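Local coordinates for glycogen synthase (Cyanobacterium sp. CLg1, PDB 6GNF), which belongs to the bacterial glycogen and starch synthase family, two-domain glycosyltransferases of the GT-B fold, and is modelled with adenosine-5'-diphosphate bound, at residues T299-G304 and A530-I535; G41-G46 and V523-P528. All blocks are in the same frame, centred on the assembly; numbering follows the deposited sequence.

Contact 1 (T299-G304 and A530-I535). With AC1 (4,6-dideoxy-4-{[(1S,4R,5S,6S)-4,5,6-trihydroxy-3-(hydroxymethyl)cyclohex-2-en-1-yl]amino}-alpha-D-glucopyranose), chain D.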
# COMPACT_ATOMS: atom_id res chain seq x y z
N THR A 299 -11.02 10.14 8.81
CA THR A 299 -10.40 11.27 8.11
C THR A 299 -9.29 10.77 7.20
O THR A 299 -8.56 9.85 7.57
CB THR A 299 -9.76 12.25 9.11
OG1 THR A 299 -10.74 12.71 10.02
CG2 THR A 299 -9.15 13.45 8.41
N GLY A 300 -9.15 11.40 6.04
CA GLY A 300 -8.14 11.05 5.07
C GLY A 300 -7.04 12.09 4.96
O GLY A 300 -7.31 13.29 5.02
N ILE A 301 -5.81 11.61 4.81
CA ILE A 301 -4.65 12.46 4.55
C ILE A 301 -3.89 11.85 3.38
O ILE A 301 -3.42 10.72 3.48
CB ILE A 301 -3.71 12.54 5.77
CG1 ILE A 301 -4.45 13.15 6.96
CG2 ILE A 301 -2.48 13.37 5.43
CD1 ILE A 301 -3.67 13.08 8.25
N THR A 302 -3.77 12.59 2.29
CA THR A 302 -3.12 12.10 1.08
C THR A 302 -1.66 11.77 1.33
O THR A 302 -0.91 12.62 1.81
CB THR A 302 -3.23 13.15 -0.04
OG1 THR A 302 -4.61 13.41 -0.32
CG2 THR A 302 -2.55 12.69 -1.32
N ASN A 303 -1.23 10.57 0.94
CA ASN A 303 0.16 10.16 1.08
C ASN A 303 1.07 11.10 0.31
O ASN A 303 0.71 11.54 -0.78
CB ASN A 303 0.41 8.75 0.54
CG ASN A 303 -0.15 7.65 1.42
OD1 ASN A 303 -0.36 7.84 2.62
ND2 ASN A 303 -0.37 6.49 0.82
N GLY A 304 2.24 11.37 0.86
CA GLY A 304 3.34 11.93 0.11
C GLY A 304 4.28 10.80 -0.26
O GLY A 304 3.91 9.61 -0.22
N ALA A 530 2.74 17.08 8.60
CA ALA A 530 2.26 18.16 9.45
C ALA A 530 0.79 17.97 9.86
O ALA A 530 0.41 18.31 10.97
CB ALA A 530 2.45 19.50 8.75
N LYS A 531 -0.02 17.41 8.96
CA LYS A 531 -1.41 17.11 9.28
C LYS A 531 -1.52 15.98 10.28
O LYS A 531 -2.37 16.02 11.15
CB LYS A 531 -2.19 16.73 8.03
CG LYS A 531 -2.44 17.87 7.07
CD LYS A 531 -3.28 17.33 5.92
CE LYS A 531 -3.18 18.20 4.69
NZ LYS A 531 -3.82 19.52 4.94
N TYR A 532 -0.69 14.94 10.12
CA TYR A 532 -0.63 13.87 11.12
C TYR A 532 -0.27 14.43 12.50
O TYR A 532 -0.91 14.10 13.51
CB TYR A 532 0.37 12.78 10.70
CG TYR A 532 -0.15 11.78 9.70
CD1 TYR A 532 -0.84 10.65 10.11
CD2 TYR A 532 0.06 11.95 8.33
CE1 TYR A 532 -1.32 9.73 9.19
CE2 TYR A 532 -0.41 11.04 7.41
CZ TYR A 532 -1.09 9.93 7.83
OH TYR A 532 -1.54 9.04 6.87
N VAL A 533 0.72 15.30 12.54
CA VAL A 533 1.16 15.90 13.80
C VAL A 533 0.00 16.63 14.47
O VAL A 533 -0.18 16.52 15.68
CB VAL A 533 2.35 16.87 13.61
CG1 VAL A 533 2.62 17.69 14.86
CG2 VAL A 533 3.60 16.09 13.23
N ASP A 534 -0.78 17.39 13.70
CA ASP A 534 -1.95 18.09 14.25
C ASP A 534 -2.96 17.15 14.88
O ASP A 534 -3.43 17.39 15.98
CB ASP A 534 -2.65 18.92 13.18
CG ASP A 534 -1.90 20.20 12.87
OD1 ASP A 534 -0.84 20.43 13.49
OD2 ASP A 534 -2.37 20.99 12.00
N ILE A 535 -3.28 16.08 14.16
CA ILE A 535 -4.18 15.06 14.68
C ILE A 535 -3.61 14.41 15.93
O ILE A 535 -4.32 14.28 16.93
CB ILE A 535 -4.53 14.03 13.59
CG1 ILE A 535 -5.59 14.63 12.66
CG2 ILE A 535 -5.07 12.74 14.19
CD1 ILE A 535 -5.64 14.02 11.29
C1 AC1 D . -0.90 -4.91 1.41
O2 AC1 D . -2.23 -4.16 3.31
C2 AC1 D . -1.42 -3.71 2.21
C4A AC1 D . -2.11 2.81 -1.11
C3 AC1 D . -2.19 -2.73 1.33
O3 AC1 D . -2.47 -1.58 2.12
C4 AC1 D . -1.41 -2.37 0.05
N4A AC1 D . -2.10 -1.41 -0.85
C5 AC1 D . -1.07 -3.68 -0.66
O5 AC1 D . -0.26 -4.50 0.20
C6 AC1 D . -0.30 -3.49 -1.96
C1B AC1 D . -2.57 -0.08 -0.48
C2B AC1 D . -3.34 0.68 -1.61
O2B AC1 D . -3.60 -0.11 -2.76
C3B AC1 D . -2.67 1.91 -2.17
O3B AC1 D . -3.63 2.67 -2.91
O4 AC1 D . -1.34 3.80 -1.78
C5B AC1 D . -1.26 2.03 -0.14
C7B AC1 D . -1.44 0.74 0.10
C6B AC1 D . -0.20 2.76 0.62
O6B AC1 D . -0.86 3.79 1.36
O HOH W 1 -1.11 9.71 4.31
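This is apolar packing of the first residue after an edge strand against the C-terminal helix of a GT-B glycosyltransferase, backed by a water-bridged link to the glycan pocket. Strand 298-300 lies at one edge of the N-terminal mixed sheet, beside strand 267-270, and the chain runs on from it through Ile301 to Asn303. Helix 526-540 is the last helix of the chain and packs here against the N-terminal sheet.

Ile301 carries the contact. Its CG1 lies anti to the carbonyl carbon (chi1 -61°) and CD1 extends beyond it over the Tyr532 ring. CD1 stands 3.8 Å from the centroid of that ring, 7° off the normal, a CH-pi contact almost exactly over the centre. The other branch stays on the same side of the ring but beyond its outline, with Ile301 CG2 3.7 Å from Tyr532 CE2. Ile535 meets Ile301 tip to tip, CD1 to CD1. The aliphatic part of Lys531 slides past Ile301 in the opposite direction, and its amine end leads away from the contact. Leu269, on the neighbouring strand, touches both Tyr532 and Ile535.

The polar end of Tyr532 is tied to the loop by one water. This water lies in the plane of the ring, at its edge, and accepts from Tyr532 OH at 2.7 Å. It donates to Ile301 O and to Asn303 OD1, so both oxygens are satisfied by the same molecule. The OD1 bond holds the Asn303 amide from one end. At its other end, Asn303 ND2 donates to O6B of the bound AC1 at 2.8 Å, with an N-H...O angle of 143°.

Contact 2 (G41-G46 and V523-P528); sequences GDVTEG and VSWKKP
Trp525 lays one face of its indole over the backbone of Gly46, in the middle of helix 39-54. Gly46 C sits 3.6 Å above the ring plane, offset toward the rim, and is 3.6 Å from Trp525 CD1. Gly46 CA is equally near Trp525 NE1. A helix residue without a side chain lets the indole approach the backbone this closely.

The six-membered part of the indole reaches back along the helix to Val43. The two side chains cross at about a right angle. Val43 CG1 meets Trp525 CH2 at 3.9 Å, approaching obliquely, while Val43 CG2 lies 4.1 Å from Trp525 CZ2. In Trp525, CG stands anti to the carbonyl carbon (chi1 -83°), which sends the indole from the turn toward helix 39-54. Leu47 and Glu50, further along that helix, also touch it.

Trp525 belongs to the turn that leads into helix 526-540. Ser524 precedes this turn, and its OG accepts from Lys526 N in a weak capping bond of 3.5 Å. Ser524 OG is also hydrogen-bonded to Asp522.

The contact joins the N-terminal part of a GT-B enzyme to the end of its chain. Its helix side also lines the ligand pockets, since Val43 touches AC1 and Asp42 touches the bound adenosine-5'-diphosphate. No hydrogen bond crosses between the segments. All three touching residues are buried, and they meet through van der Waals contact alone. The fit therefore depends on shape, with a flat aromatic face set against bare helix backbone, and the six-membered ring meeting a branched aliphatic side chain obliquely.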
# COMPACT_ATOMS: atom_id res chain seq x y z
N GLY A 41 4.62 -0.42 2.65
CA GLY A 41 6.02 -0.33 3.05
C GLY A 41 6.64 1.03 2.78
O GLY A 41 7.52 1.45 3.55
N ASP A 42 6.25 1.67 1.68
CA ASP A 42 6.76 3.00 1.35
C ASP A 42 6.28 4.04 2.34
O ASP A 42 7.08 4.85 2.79
CB ASP A 42 6.37 3.41 -0.07
CG ASP A 42 7.05 2.57 -1.15
OD1 ASP A 42 8.22 2.14 -0.99
OD2 ASP A 42 6.41 2.33 -2.20
N VAL A 43 5.02 3.97 2.75
CA VAL A 43 4.48 4.92 3.72
C VAL A 43 5.18 4.76 5.08
O VAL A 43 5.62 5.75 5.67
CB VAL A 43 2.96 4.75 3.91
CG1 VAL A 43 2.46 5.65 5.03
CG2 VAL A 43 2.22 5.06 2.60
N THR A 44 5.34 3.53 5.54
CA THR A 44 5.98 3.29 6.84
C THR A 44 7.49 3.56 6.82
O THR A 44 8.13 3.65 7.88
CB THR A 44 5.69 1.88 7.40
OG1 THR A 44 6.16 0.89 6.49
CG2 THR A 44 4.22 1.68 7.55
N GLU A 45 8.05 3.73 5.63
CA GLU A 45 9.41 4.26 5.51
C GLU A 45 9.40 5.78 5.56
O GLU A 45 10.07 6.37 6.39
CB GLU A 45 10.06 3.79 4.21
CG GLU A 45 11.51 4.25 4.07
CD GLU A 45 12.12 3.96 2.71
OE1 GLU A 45 11.47 3.34 1.86
OE2 GLU A 45 13.28 4.34 2.49
N GLY A 46 8.63 6.40 4.66
CA GLY A 46 8.70 7.84 4.43
C GLY A 46 8.09 8.73 5.48
O GLY A 46 8.67 9.75 5.86
N VAL A 523 5.03 16.73 -3.81
CA VAL A 523 4.38 15.51 -3.33
C VAL A 523 5.20 14.85 -2.20
O VAL A 523 5.12 13.64 -2.00
CB VAL A 523 4.15 14.51 -4.49
CG1 VAL A 523 3.10 15.04 -5.45
CG2 VAL A 523 5.44 14.21 -5.25
N SER A 524 6.01 15.65 -1.51
CA SER A 524 6.81 15.14 -0.40
C SER A 524 5.94 14.91 0.82
O SER A 524 4.75 15.26 0.82
CB SER A 524 7.93 16.11 -0.05
OG SER A 524 7.38 17.29 0.51
N TRP A 525 6.54 14.33 1.87
CA TRP A 525 5.83 14.06 3.12
C TRP A 525 5.63 15.29 4.01
O TRP A 525 4.91 15.23 5.00
CB TRP A 525 6.55 12.96 3.90
CG TRP A 525 6.17 11.62 3.43
CD1 TRP A 525 6.93 10.75 2.71
CD2 TRP A 525 4.90 10.98 3.61
NE1 TRP A 525 6.21 9.60 2.45
CE2 TRP A 525 4.97 9.72 2.99
CE3 TRP A 525 3.72 11.36 4.25
CZ2 TRP A 525 3.90 8.83 2.98
CZ3 TRP A 525 2.65 10.47 4.25
CH2 TRP A 525 2.75 9.22 3.61
N LYS A 526 6.25 16.41 3.65
CA LYS A 526 6.26 17.62 4.47
C LYS A 526 4.87 18.07 4.94
O LYS A 526 4.60 18.12 6.14
CB LYS A 526 6.97 18.74 3.69
CG LYS A 526 7.54 19.88 4.51
CD LYS A 526 8.77 20.47 3.80
CE LYS A 526 8.70 21.98 3.66
NZ LYS A 526 8.65 22.68 4.97
N LYS A 527 3.97 18.35 3.99
CA LYS A 527 2.62 18.81 4.31
C LYS A 527 1.72 17.76 4.96
O LYS A 527 0.99 18.09 5.89
CB LYS A 527 1.92 19.35 3.06
CG LYS A 527 2.48 20.67 2.56
CD LYS A 527 1.98 20.98 1.16
CE LYS A 527 2.80 22.08 0.50
NZ LYS A 527 2.54 23.41 1.12
N PRO A 528 1.68 16.54 4.40
CA PRO A 528 0.85 15.55 5.07
C PRO A 528 1.35 15.18 6.47
O PRO A 528 0.53 15.02 7.38
CB PRO A 528 0.88 14.34 4.12
CG PRO A 528 1.98 14.60 3.17
CD PRO A 528 2.12 16.09 3.08

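Both contacts use helix 526-540, contact 1 within it and contact 2 through the turn that leads into it, and their centres lie 10 Å apart. The end of segment 299-304 bridges them. Thr302 O packs 3.4 Å from Pro528 CB, and Gly304 O is 3.3 Å from Trp525 CZ2. Asn303 is the main point of meeting: its OD1 is 3.5 Å from Trp525 CH2, and its ND2 is 3.4 Å from Val43 CG2. Asn303 and Val43 both belong to the glycan pocket, so each contact supplies one residue that touches AC1. Asp42 of contact 2 touches the adenosine-5'-diphosphate, which lies about 7 Å from the Val43 side chain and about 13 Å from that of Tyr532.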